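Local coordinates for DNA endonuclease I-CeuI (Chlamydomonas eugametos, PDB 2EX5), which cuts DNA at a long, degenerate target site with a staggered break as a homodimeric, magnesium-dependent LAGLIDADG homing endonuclease, driving the homing of its group I intron, at residues F85-V91 against A117-I123; I19-V23 against G107-H111. The protein carries 1 engineered substitution. All coordinates share one frame; numbering follows the deposited sequence.

Contact 1: F85-V91 against A117-I123; sequences FNVTRHV and ATLVLTI. Engineered in segment 85-91: R89 (natural residue Gln). With nucleotides of chain B.
In the antiparallel sheet of the LAGLIDADG fold, F85-V91 pairs with A117-I123 where strands 79-90 and 118-123 run side by side at 165°. Their register rests on three hydrogen-bonded pairs, F85 with I123, V87 with L121 and R89 with L119; the shortest bond in this set, L121 N to V87 O, is 2.7 Å. Beyond the last pair, V91 N still reaches A117 O (2.7 Å), extending the link past the end of strand 79-90, and V91 CG2 packs back on L119 CD2 at 3.9 Å. F85, V87, R89, L119, L121 and I123 start toward the helix-covered face. F85 CG lies anti to its own nitrogen, chi1 167°, which lays the ring alongside I123, with F85 CD1 4.1 Å from I123 CD1; L129 of helix 126-141 touches both. N86, T88, V120 and T122 occupy the other face, which meets DNA bases; there N86 CB rests 3.7 Å from V120 CG1. The phosphate of DG15 of chain B is gripped at the strand end. Its OP2 takes the backbone N of H90 at 2.7 Å, nearly straight (169°), and also NH1 of R89, an engineered residue whose chain bends at chi2 to bring the guanidinium edge to this oxygen in plane, 2.9 Å away. A117 O lies over one face of the H90 ring, while T118 OG1 is buried without a partner in the model. The two bonds on OP2, one from a main-chain amide, imply that phosphate binding depends partly on the strand's own course, with the arginine probably adding favourable charge.

Contact 2: I19-V23 against G107-H111; sequences INDAV and GRIRH. With nucleotides of chain A.
Helix 19-23 and edge strand 108-111 run almost oppositely, 151° between their directions, with short-segment axes 9.8 Å apart, and N20 and R108 bring their CA atoms nearest. The contact thus lays the N-terminal helix 10-26 beside an outer strand of the LAGLIDADG sheet, at its DNA-binding side. N20 supplies the direct polar link: ND2 donates to I109 O at 3.1 Å and 162°, with the carbonyl oxygen close to the amide plane. Its OD1 lies 3.6 Å from R108 CD, the two side chains running antiparallel alongside each other. V23 CG1 sits between its own N and carbonyl carbon (chi1 66°), which sets this methyl over one face of the R108 guanidinium, 3.4 Å above the plane near the rim. A water at the edge of that group accepts from R108 NE at 2.8 Å and donates to both N20 O and OP2 of DC7 of chain A; R108 NH2 meanwhile reaches back to G107 O, and Y32 makes a cation-pi contact. With an alanine at R108, this water would probably lose its arginine donor and G107 O its side-chain bond, opening a gap beside V23. R110 touches the same nucleotide directly: its guanidinium lies between C2' of DC7 on one face and R108 CB over the centre of the other, and NH1 meets OP2 in plane at 3.1 Å.

Read from the N terminus, the chain supplies 19-23, then 85-91, 107-111 and 117-123, so the two contacts cross. Contact 2 closes a loop of 83 residues that includes strands 63-71 and 79-90; contact 1 closes a shorter one of 25 residues, running through helix 94-104 and strand 108-111. The overlap is physical as well as sequential: 118-123 stands between 79-90 and 108-111 in the sheet, and 118-123 joins 108-111 through probable hydrogen bonds from V120 N to R110 O (2.9 Å) and from T122 N to R108 O (3.0 Å). Together the two contacts tie the N-terminal helix, across the edge strand, to the inner strands.

Contact 1: F85-V91 against A117-I123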
ATOM      1  N   PHE C  85      10.757 -11.145   5.322  1.00 21.17           N
ATOM      2  CA  PHE C  85      10.295  -9.873   4.729  1.00 19.11           C
ATOM      3  C   PHE C  85       9.633 -10.123   3.383  1.00 19.22           C
ATOM      4  O   PHE C  85      10.190 -10.852   2.617  1.00 19.75           O
ATOM      5  CB  PHE C  85      11.530  -9.042   4.549  1.00 19.43           C
ATOM      6  CG  PHE C  85      11.332  -7.813   3.667  1.00 21.76           C
ATOM      7  CD1 PHE C  85      11.747  -7.812   2.325  1.00 22.31           C
ATOM      8  CD2 PHE C  85      10.773  -6.692   4.183  1.00 17.89           C
ATOM      9  CE1 PHE C  85      11.540  -6.667   1.515  1.00 23.75           C
ATOM     10  CE2 PHE C  85      10.547  -5.564   3.376  1.00 21.82           C
ATOM     11  CZ  PHE C  85      10.975  -5.565   2.037  1.00 21.83           C
ATOM     12  N   ASN C  86       8.516  -9.493   3.007  1.00 20.52           N
ATOM     13  CA  ASN C  86       8.044  -9.695   1.627  1.00 22.19           C
ATOM     14  C   ASN C  86       7.367  -8.473   1.226  1.00 23.38           C
ATOM     15  O   ASN C  86       6.973  -7.701   2.114  1.00 23.68           O
ATOM     16  CB  ASN C  86       7.070 -10.901   1.363  1.00 21.42           C
ATOM     17  CG  ASN C  86       5.721 -10.821   2.105  1.00 24.33           C
ATOM     18  OD1 ASN C  86       5.393 -11.724   2.818  1.00 28.76           O
ATOM     19  ND2 ASN C  86       4.958  -9.774   1.933  1.00 27.74           N
ATOM     20  N   VAL C  87       7.158  -8.348  -0.096  1.00 22.83           N
ATOM     21  CA  VAL C  87       6.442  -7.211  -0.723  1.00 22.38           C
ATOM     22  C   VAL C  87       5.709  -7.728  -1.918  1.00 23.53           C
ATOM     23  O   VAL C  87       6.332  -8.260  -2.809  1.00 24.41           O
ATOM     24  CB  VAL C  87       7.409  -6.108  -1.266  1.00 21.80           C
ATOM     25  CG1 VAL C  87       6.655  -4.597  -1.301  1.00 20.71           C
ATOM     26  CG2 VAL C  87       8.537  -6.044  -0.414  1.00 20.32           C
ATOM     27  N   THR C  88       4.441  -7.355  -2.026  1.00 23.03           N
ATOM     28  CA  THR C  88       3.468  -7.896  -2.912  1.00 23.98           C
ATOM     29  C   THR C  88       2.981  -6.769  -3.771  1.00 25.43           C
ATOM     30  O   THR C  88       2.871  -5.624  -3.358  1.00 23.43           O
ATOM     31  CB  THR C  88       2.319  -8.485  -2.081  1.00 25.60           C
ATOM     32  OG1 THR C  88       2.943  -9.347  -1.129  1.00 26.26           O
ATOM     33  CG2 THR C  88       1.283  -9.223  -2.930  1.00 26.50           C
ATOM     34  N   ARG C  89       2.825  -7.085  -5.048  1.00 24.67           N
ATOM     35  CA  ARG C  89       2.316  -6.079  -5.984  1.00 26.63           C
ATOM     36  C   ARG C  89       1.843  -6.805  -7.222  1.00 26.21           C
ATOM     37  O   ARG C  89       2.487  -7.699  -7.680  1.00 25.28           O
ATOM     38  CB  ARG C  89       3.459  -5.135  -6.338  1.00 26.47           C
ATOM     39  CG  ARG C  89       3.159  -3.823  -7.021  1.00 31.07           C
ATOM     40  CD  ARG C  89       2.151  -2.793  -6.380  1.00 35.39           C
ATOM     41  NE  ARG C  89       1.928  -1.757  -7.378  1.00 40.39           N
ATOM     42  CZ  ARG C  89       0.920  -1.705  -8.277  1.00 43.10           C
ATOM     43  NH1 ARG C  89      -0.087  -2.546  -8.229  1.00 42.70           N
ATOM     44  NH2 ARG C  89       0.874  -0.713  -9.195  1.00 44.00           N
ATOM     45  N   HIS C  90       0.717  -6.400  -7.759  1.00 28.10           N
ATOM     46  CA  HIS C  90       0.318  -6.813  -9.083  1.00 28.38           C
ATOM     47  C   HIS C  90       1.445  -6.565 -10.082  1.00 27.43           C
ATOM     48  O   HIS C  90       2.158  -5.527 -10.023  1.00 26.06           O
ATOM     49  CB  HIS C  90      -0.911  -6.015  -9.460  1.00 28.34           C
ATOM     50  CG  HIS C  90      -1.458  -6.342 -10.809  1.00 29.53           C
ATOM     51  ND1 HIS C  90      -2.622  -7.061 -10.992  1.00 32.24           N
ATOM     52  CD2 HIS C  90      -0.973  -6.097 -12.047  1.00 29.57           C
ATOM     53  CE1 HIS C  90      -2.877  -7.173 -12.281  1.00 29.53           C
ATOM     54  NE2 HIS C  90      -1.882  -6.609 -12.939  1.00 30.82           N
ATOM     55  N   VAL C  91       1.625  -7.520 -10.986  1.00 27.64           N
ATOM     56  CA  VAL C  91       2.564  -7.356 -12.105  1.00 28.16           C
ATOM     57  C   VAL C  91       2.660  -5.931 -12.776  1.00 27.90           C
ATOM     58  O   VAL C  91       3.748  -5.460 -13.034  1.00 27.46           O
ATOM     59  CB  VAL C  91       2.367  -8.413 -13.174  1.00 29.51           C
ATOM     60  CG1 VAL C  91       1.075  -8.159 -14.015  1.00 27.23           C
ATOM     61  CG2 VAL C  91       3.629  -8.372 -14.076  1.00 27.95           C
ATOM     62  N   ALA C 117      -2.390 -12.349 -11.178  1.00 34.88           N
ATOM     63  CA  ALA C 117      -1.221 -11.658 -11.792  1.00 31.87           C
ATOM     64  C   ALA C 117      -0.371 -10.909 -10.738  1.00 30.88           C
ATOM     65  O   ALA C 117       0.511 -10.018 -11.057  1.00 28.34           O
ATOM     66  CB  ALA C 117      -1.671 -10.785 -12.984  1.00 29.91           C
ATOM     67  N   THR C 118      -0.536 -11.356  -9.476  1.00 29.97           N
ATOM     68  CA  THR C 118       0.359 -10.801  -8.480  1.00 30.05           C
ATOM     69  C   THR C 118       1.735 -11.390  -8.250  1.00 29.05           C
ATOM     70  O   THR C 118       1.948 -12.579  -8.250  1.00 30.92           O
ATOM     71  CB  THR C 118      -0.272 -10.443  -7.109  1.00 32.84           C
ATOM     72  OG1 THR C 118       0.179 -11.339  -6.139  1.00 40.43           O
ATOM     73  CG2 THR C 118      -1.727 -10.342  -7.107  1.00 30.66           C
ATOM     74  N   LEU C 119       2.658 -10.547  -7.896  1.00 25.87           N
ATOM     75  CA  LEU C 119       4.030 -10.996  -7.721  1.00 25.52           C
ATOM     76  C   LEU C 119       4.436 -10.728  -6.286  1.00 22.90           C
ATOM     77  O   LEU C 119       3.874  -9.868  -5.725  1.00 24.31           O
ATOM     78  CB  LEU C 119       4.879 -10.113  -8.681  1.00 25.51           C
ATOM     79  CG  LEU C 119       5.309 -10.605 -10.093  1.00 26.98           C
ATOM     80  CD1 LEU C 119       4.446 -11.780 -10.796  1.00 26.71           C
ATOM     81  CD2 LEU C 119       5.809  -9.495 -11.077  1.00 26.67           C
ATOM     82  N   VAL C 120       5.435 -11.404  -5.711  1.00 21.66           N
ATOM     83  CA  VAL C 120       5.831 -11.224  -4.339  1.00 22.07           C
ATOM     84  C   VAL C 120       7.299 -11.195  -4.421  1.00 23.90           C
ATOM     85  O   VAL C 120       7.877 -12.034  -5.085  1.00 28.07           O
ATOM     86  CB  VAL C 120       5.376 -12.368  -3.389  1.00 20.38           C
ATOM     87  CG1 VAL C 120       5.849 -12.112  -1.954  1.00 20.00           C
ATOM     88  CG2 VAL C 120       3.928 -12.398  -3.360  1.00 22.42           C
ATOM     89  N   LEU C 121       7.942 -10.242  -3.752  1.00 23.04           N
ATOM     90  CA  LEU C 121       9.353 -10.278  -3.559  1.00 21.54           C
ATOM     91  C   LEU C 121       9.628 -10.681  -2.108  1.00 19.94           C
ATOM     92  O   LEU C 121       9.054 -10.113  -1.178  1.00 20.63           O
ATOM     93  CB  LEU C 121       9.928  -8.875  -3.955  1.00 22.47           C
ATOM     94  CG  LEU C 121      11.274  -8.340  -3.409  1.00 22.80           C
ATOM     95  CD1 LEU C 121      12.345  -9.265  -3.348  1.00 25.11           C
ATOM     96  CD2 LEU C 121      11.691  -7.241  -4.288  1.00 24.31           C
ATOM     97  N   THR C 122      10.487 -11.659  -1.910  1.00 20.96           N
ATOM     98  CA  THR C 122      10.821 -12.257  -0.558  1.00 21.97           C
ATOM     99  C   THR C 122      12.283 -12.215  -0.218  1.00 22.47           C
ATOM    100  O   THR C 122      13.137 -12.527  -1.063  1.00 22.30           O
ATOM    101  CB  THR C 122      10.321 -13.784  -0.495  1.00 21.07           C
ATOM    102  OG1 THR C 122       8.912 -13.840  -0.884  1.00 22.16           O
ATOM    103  CG2 THR C 122      10.376 -14.388   0.892  1.00 22.69           C
ATOM    104  N   ILE C 123      12.589 -11.822   0.996  1.00 23.14           N
ATOM    105  CA  ILE C 123      13.870 -12.077   1.592  1.00 22.78           C
ATOM    106  C   ILE C 123      13.681 -12.770   2.917  1.00 24.71           C
ATOM    107  O   ILE C 123      13.086 -12.174   3.865  1.00 24.76           O
ATOM    108  CB  ILE C 123      14.616 -10.725   1.834  1.00 22.12           C
ATOM    109  CG1 ILE C 123      14.932 -10.043   0.422  1.00 23.72           C
ATOM    110  CG2 ILE C 123      15.851 -11.006   2.759  1.00 18.66           C
ATOM    111  CD1 ILE C 123      15.226  -8.528   0.372  1.00 19.70           C
TER
ATOM    112  P    DG B  15      -1.723  -4.630  -5.296  1.00 48.99           P
ATOM    113  OP1  DG B  15      -1.850  -3.299  -4.570  1.00 48.92           O
ATOM    114  OP2  DG B  15      -1.052  -4.693  -6.619  1.00 48.92           O
ATOM    115  O5'  DG B  15      -0.775  -5.391  -4.225  1.00 45.52           O
ATOM    116  C5'  DG B  15      -1.035  -6.158  -3.091  1.00 42.01           C
ATOM    117  C4'  DG B  15      -1.792  -5.517  -1.959  1.00 37.50           C
ATOM    118  O4'  DG B  15      -2.762  -6.561  -1.935  1.00 34.02           O
ATOM    119  C3'  DG B  15      -1.044  -5.496  -0.605  1.00 33.45           C
ATOM    120  O3'  DG B  15      -1.789  -4.603   0.157  1.00 34.90           O
ATOM    121  C2'  DG B  15      -1.083  -6.929  -0.233  1.00 32.11           C
ATOM    122  C1'  DG B  15      -2.484  -7.258  -0.767  1.00 32.88           C
ATOM    123  N9   DG B  15      -2.836  -8.633  -1.039  1.00 31.29           N
ATOM    124  C8   DG B  15      -2.525  -9.372  -2.165  1.00 31.30           C
ATOM    125  N7   DG B  15      -2.967 -10.578  -2.129  1.00 30.48           N
ATOM    126  C5   DG B  15      -3.668 -10.621  -0.894  1.00 29.95           C
ATOM    127  C6   DG B  15      -4.375 -11.664  -0.349  1.00 29.33           C
ATOM    128  O6   DG B  15      -4.518 -12.714  -0.918  1.00 33.51           O
ATOM    129  N1   DG B  15      -4.979 -11.456   0.883  1.00 27.66           N
ATOM    130  C2   DG B  15      -4.862 -10.256   1.514  1.00 26.28           C
ATOM    131  N2   DG B  15      -5.538 -10.204   2.652  1.00 27.64           N
ATOM    132  N3   DG B  15      -4.202  -9.177   1.023  1.00 31.01           N
ATOM    133  C4   DG B  15      -3.616  -9.449  -0.201  1.00 30.14           C
TER

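Contact 2: I19-V23 against G107-H111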
ATOM      1  N   ILE C  19      13.928 -18.176 -15.115  1.00 33.64           N
ATOM      2  CA  ILE C  19      14.807 -17.066 -14.681  1.00 32.63           C
ATOM      3  C   ILE C  19      15.209 -17.320 -13.238  1.00 31.46           C
ATOM      4  O   ILE C  19      16.389 -17.129 -12.936  1.00 30.93           O
ATOM      5  CB  ILE C  19      14.090 -15.652 -14.873  1.00 32.99           C
ATOM      6  CG1 ILE C  19      14.135 -15.194 -16.347  1.00 33.34           C
ATOM      7  CG2 ILE C  19      14.711 -14.572 -14.041  1.00 33.34           C
ATOM      8  CD1 ILE C  19      13.168 -14.097 -16.670  1.00 31.14           C
ATOM      9  N   ASN C  20      14.239 -17.679 -12.318  1.00 31.32           N
ATOM     10  CA  ASN C  20      14.613 -18.028 -10.885  1.00 30.84           C
ATOM     11  C   ASN C  20      15.476 -19.262 -10.784  1.00 30.63           C
ATOM     12  O   ASN C  20      16.420 -19.343  -9.955  1.00 29.88           O
ATOM     13  CB  ASN C  20      13.403 -18.188  -9.903  1.00 28.94           C
ATOM     14  CG  ASN C  20      12.786 -16.888  -9.533  1.00 30.19           C
ATOM     15  OD1 ASN C  20      13.424 -16.013  -8.945  1.00 29.22           O
ATOM     16  ND2 ASN C  20      11.557 -16.713  -9.950  1.00 28.29           N
ATOM     17  N   ASP C  21      15.163 -20.232 -11.620  1.00 32.13           N
ATOM     18  CA  ASP C  21      16.009 -21.504 -11.727  1.00 34.83           C
ATOM     19  C   ASP C  21      17.438 -21.186 -12.168  1.00 34.06           C
ATOM     20  O   ASP C  21      18.392 -21.684 -11.598  1.00 34.99           O
ATOM     21  CB  ASP C  21      15.417 -22.527 -12.727  1.00 37.12           C
ATOM     22  CG  ASP C  21      14.149 -23.232 -12.212  1.00 38.27           C
ATOM     23  OD1 ASP C  21      13.483 -23.975 -13.017  1.00 40.04           O
ATOM     24  OD2 ASP C  21      13.760 -22.994 -11.060  1.00 38.11           O
ATOM     25  N   ALA C  22      17.586 -20.292 -13.158  1.00 33.53           N
ATOM     26  CA  ALA C  22      18.976 -19.748 -13.539  1.00 34.01           C
ATOM     27  C   ALA C  22      19.812 -19.029 -12.428  1.00 34.10           C
ATOM     28  O   ALA C  22      21.017 -19.364 -12.195  1.00 34.70           O
ATOM     29  CB  ALA C  22      18.860 -18.901 -14.934  1.00 33.78           C
ATOM     30  N   VAL C  23      19.234 -18.033 -11.704  1.00 33.73           N
ATOM     31  CA  VAL C  23      20.033 -17.385 -10.615  1.00 33.02           C
ATOM     32  C   VAL C  23      20.439 -18.290  -9.399  1.00 34.78           C
ATOM     33  O   VAL C  23      21.502 -18.053  -8.648  1.00 35.75           O
ATOM     34  CB  VAL C  23      19.392 -16.074 -10.126  1.00 31.68           C
ATOM     35  CG1 VAL C  23      18.022 -16.310  -9.417  1.00 31.33           C
ATOM     36  CG2 VAL C  23      20.386 -15.290  -9.302  1.00 29.72           C
ATOM     37  N   GLY C 107      17.015 -10.954  -2.896  1.00 29.91           N
ATOM     38  CA  GLY C 107      15.594 -11.146  -2.984  1.00 28.96           C
ATOM     39  C   GLY C 107      15.358 -11.882  -4.245  1.00 29.53           C
ATOM     40  O   GLY C 107      16.270 -12.084  -5.071  1.00 30.70           O
ATOM     41  N   ARG C 108      14.109 -12.347  -4.349  1.00 29.37           N
ATOM     42  CA  ARG C 108      13.599 -13.120  -5.426  1.00 29.58           C
ATOM     43  C   ARG C 108      12.196 -12.637  -5.608  1.00 29.23           C
ATOM     44  O   ARG C 108      11.505 -12.497  -4.631  1.00 28.68           O
ATOM     45  CB  ARG C 108      13.612 -14.594  -5.056  1.00 30.14           C
ATOM     46  CG  ARG C 108      15.017 -15.217  -4.898  1.00 31.03           C
ATOM     47  CD  ARG C 108      15.784 -15.296  -6.293  1.00 32.52           C
ATOM     48  NE  ARG C 108      17.088 -15.986  -6.125  1.00 28.57           N
ATOM     49  CZ  ARG C 108      18.235 -15.397  -5.786  1.00 30.84           C
ATOM     50  NH1 ARG C 108      19.308 -16.175  -5.589  1.00 29.82           N
ATOM     51  NH2 ARG C 108      18.327 -14.056  -5.627  1.00 30.42           N
ATOM     52  N   ILE C 109      11.823 -12.399  -6.882  1.00 27.93           N
ATOM     53  CA  ILE C 109      10.481 -12.157  -7.349  1.00 27.65           C
ATOM     54  C   ILE C 109       9.818 -13.409  -7.928  1.00 30.57           C
ATOM     55  O   ILE C 109      10.341 -14.092  -8.841  1.00 29.72           O
ATOM     56  CB  ILE C 109      10.440 -11.026  -8.374  1.00 27.77           C
ATOM     57  CG1 ILE C 109      10.872  -9.701  -7.688  1.00 25.67           C
ATOM     58  CG2 ILE C 109       9.085 -10.932  -9.008  1.00 28.84           C
ATOM     59  CD1 ILE C 109      10.953  -8.519  -8.573  1.00 27.86           C
ATOM     60  N   ARG C 110       8.639 -13.739  -7.395  1.00 31.23           N
ATOM     61  CA  ARG C 110       7.982 -14.923  -7.843  1.00 32.52           C
ATOM     62  C   ARG C 110       6.501 -14.597  -7.986  1.00 33.24           C
ATOM     63  O   ARG C 110       6.047 -13.617  -7.412  1.00 33.74           O
ATOM     64  CB  ARG C 110       8.254 -16.073  -6.881  1.00 32.44           C
ATOM     65  CG  ARG C 110       9.722 -16.274  -6.492  1.00 34.90           C
ATOM     66  CD  ARG C 110       9.990 -17.783  -5.930  1.00 36.78           C
ATOM     67  NE  ARG C 110      11.270 -18.043  -5.223  1.00 38.92           N
ATOM     68  CZ  ARG C 110      11.637 -17.499  -4.043  1.00 40.85           C
ATOM     69  NH1 ARG C 110      12.809 -17.801  -3.447  1.00 41.74           N
ATOM     70  NH2 ARG C 110      10.839 -16.627  -3.447  1.00 40.89           N
ATOM     71  N   HIS C 111       5.757 -15.386  -8.762  1.00 32.01           N
ATOM     72  CA  HIS C 111       4.332 -15.278  -8.859  1.00 32.51           C
ATOM     73  C   HIS C 111       3.683 -15.739  -7.535  1.00 33.27           C
ATOM     74  O   HIS C 111       4.029 -16.794  -6.974  1.00 33.53           O
ATOM     75  CB  HIS C 111       3.817 -16.111 -10.052  1.00 34.09           C
ATOM     76  CG  HIS C 111       2.323 -16.184 -10.159  1.00 36.65           C
ATOM     77  ND1 HIS C 111       1.620 -17.358  -9.958  1.00 39.34           N
ATOM     78  CD2 HIS C 111       1.389 -15.224 -10.384  1.00 36.79           C
ATOM     79  CE1 HIS C 111       0.326 -17.125 -10.108  1.00 39.23           C
ATOM     80  NE2 HIS C 111       0.161 -15.836 -10.380  1.00 39.24           N
TER
ATOM     81  P    DC A   7      14.575 -20.960  -4.673  1.00 47.80           P
ATOM     82  OP1  DC A   7      14.513 -21.670  -5.973  1.00 47.63           O
ATOM     83  OP2  DC A   7      15.157 -19.567  -4.580  1.00 46.78           O
ATOM     84  O5'  DC A   7      13.006 -21.192  -4.277  1.00 49.00           O
ATOM     85  C5'  DC A   7      12.468 -22.571  -4.480  1.00 48.32           C
ATOM     86  C4'  DC A   7      10.999 -22.676  -4.132  1.00 48.67           C
ATOM     87  O4'  DC A   7      10.934 -22.801  -2.682  1.00 46.57           O
ATOM     88  C3'  DC A   7      10.147 -21.463  -4.502  1.00 49.31           C
ATOM     89  O3'  DC A   7       8.865 -21.833  -4.805  1.00 51.88           O
ATOM     90  C2'  DC A   7       9.987 -20.692  -3.195  1.00 48.01           C
ATOM     91  C1'  DC A   7       9.936 -21.907  -2.245  1.00 45.65           C
ATOM     92  N1   DC A   7       9.937 -21.441  -0.850  1.00 42.99           N
ATOM     93  C2   DC A   7       9.234 -22.135   0.155  1.00 42.36           C
ATOM     94  O2   DC A   7       8.723 -23.210  -0.129  1.00 41.41           O
ATOM     95  N3   DC A   7       9.185 -21.630   1.408  1.00 40.86           N
ATOM     96  C4   DC A   7       9.786 -20.505   1.657  1.00 41.32           C
ATOM     97  N4   DC A   7       9.813 -20.039   2.891  1.00 42.66           N
ATOM     98  C5   DC A   7      10.507 -19.825   0.661  1.00 43.07           C
ATOM     99  C6   DC A   7      10.579 -20.310  -0.564  1.00 41.97           C
TER
HETATM  100  O   HOH W   1      16.043 -18.455  -6.985  1.00 37.78           O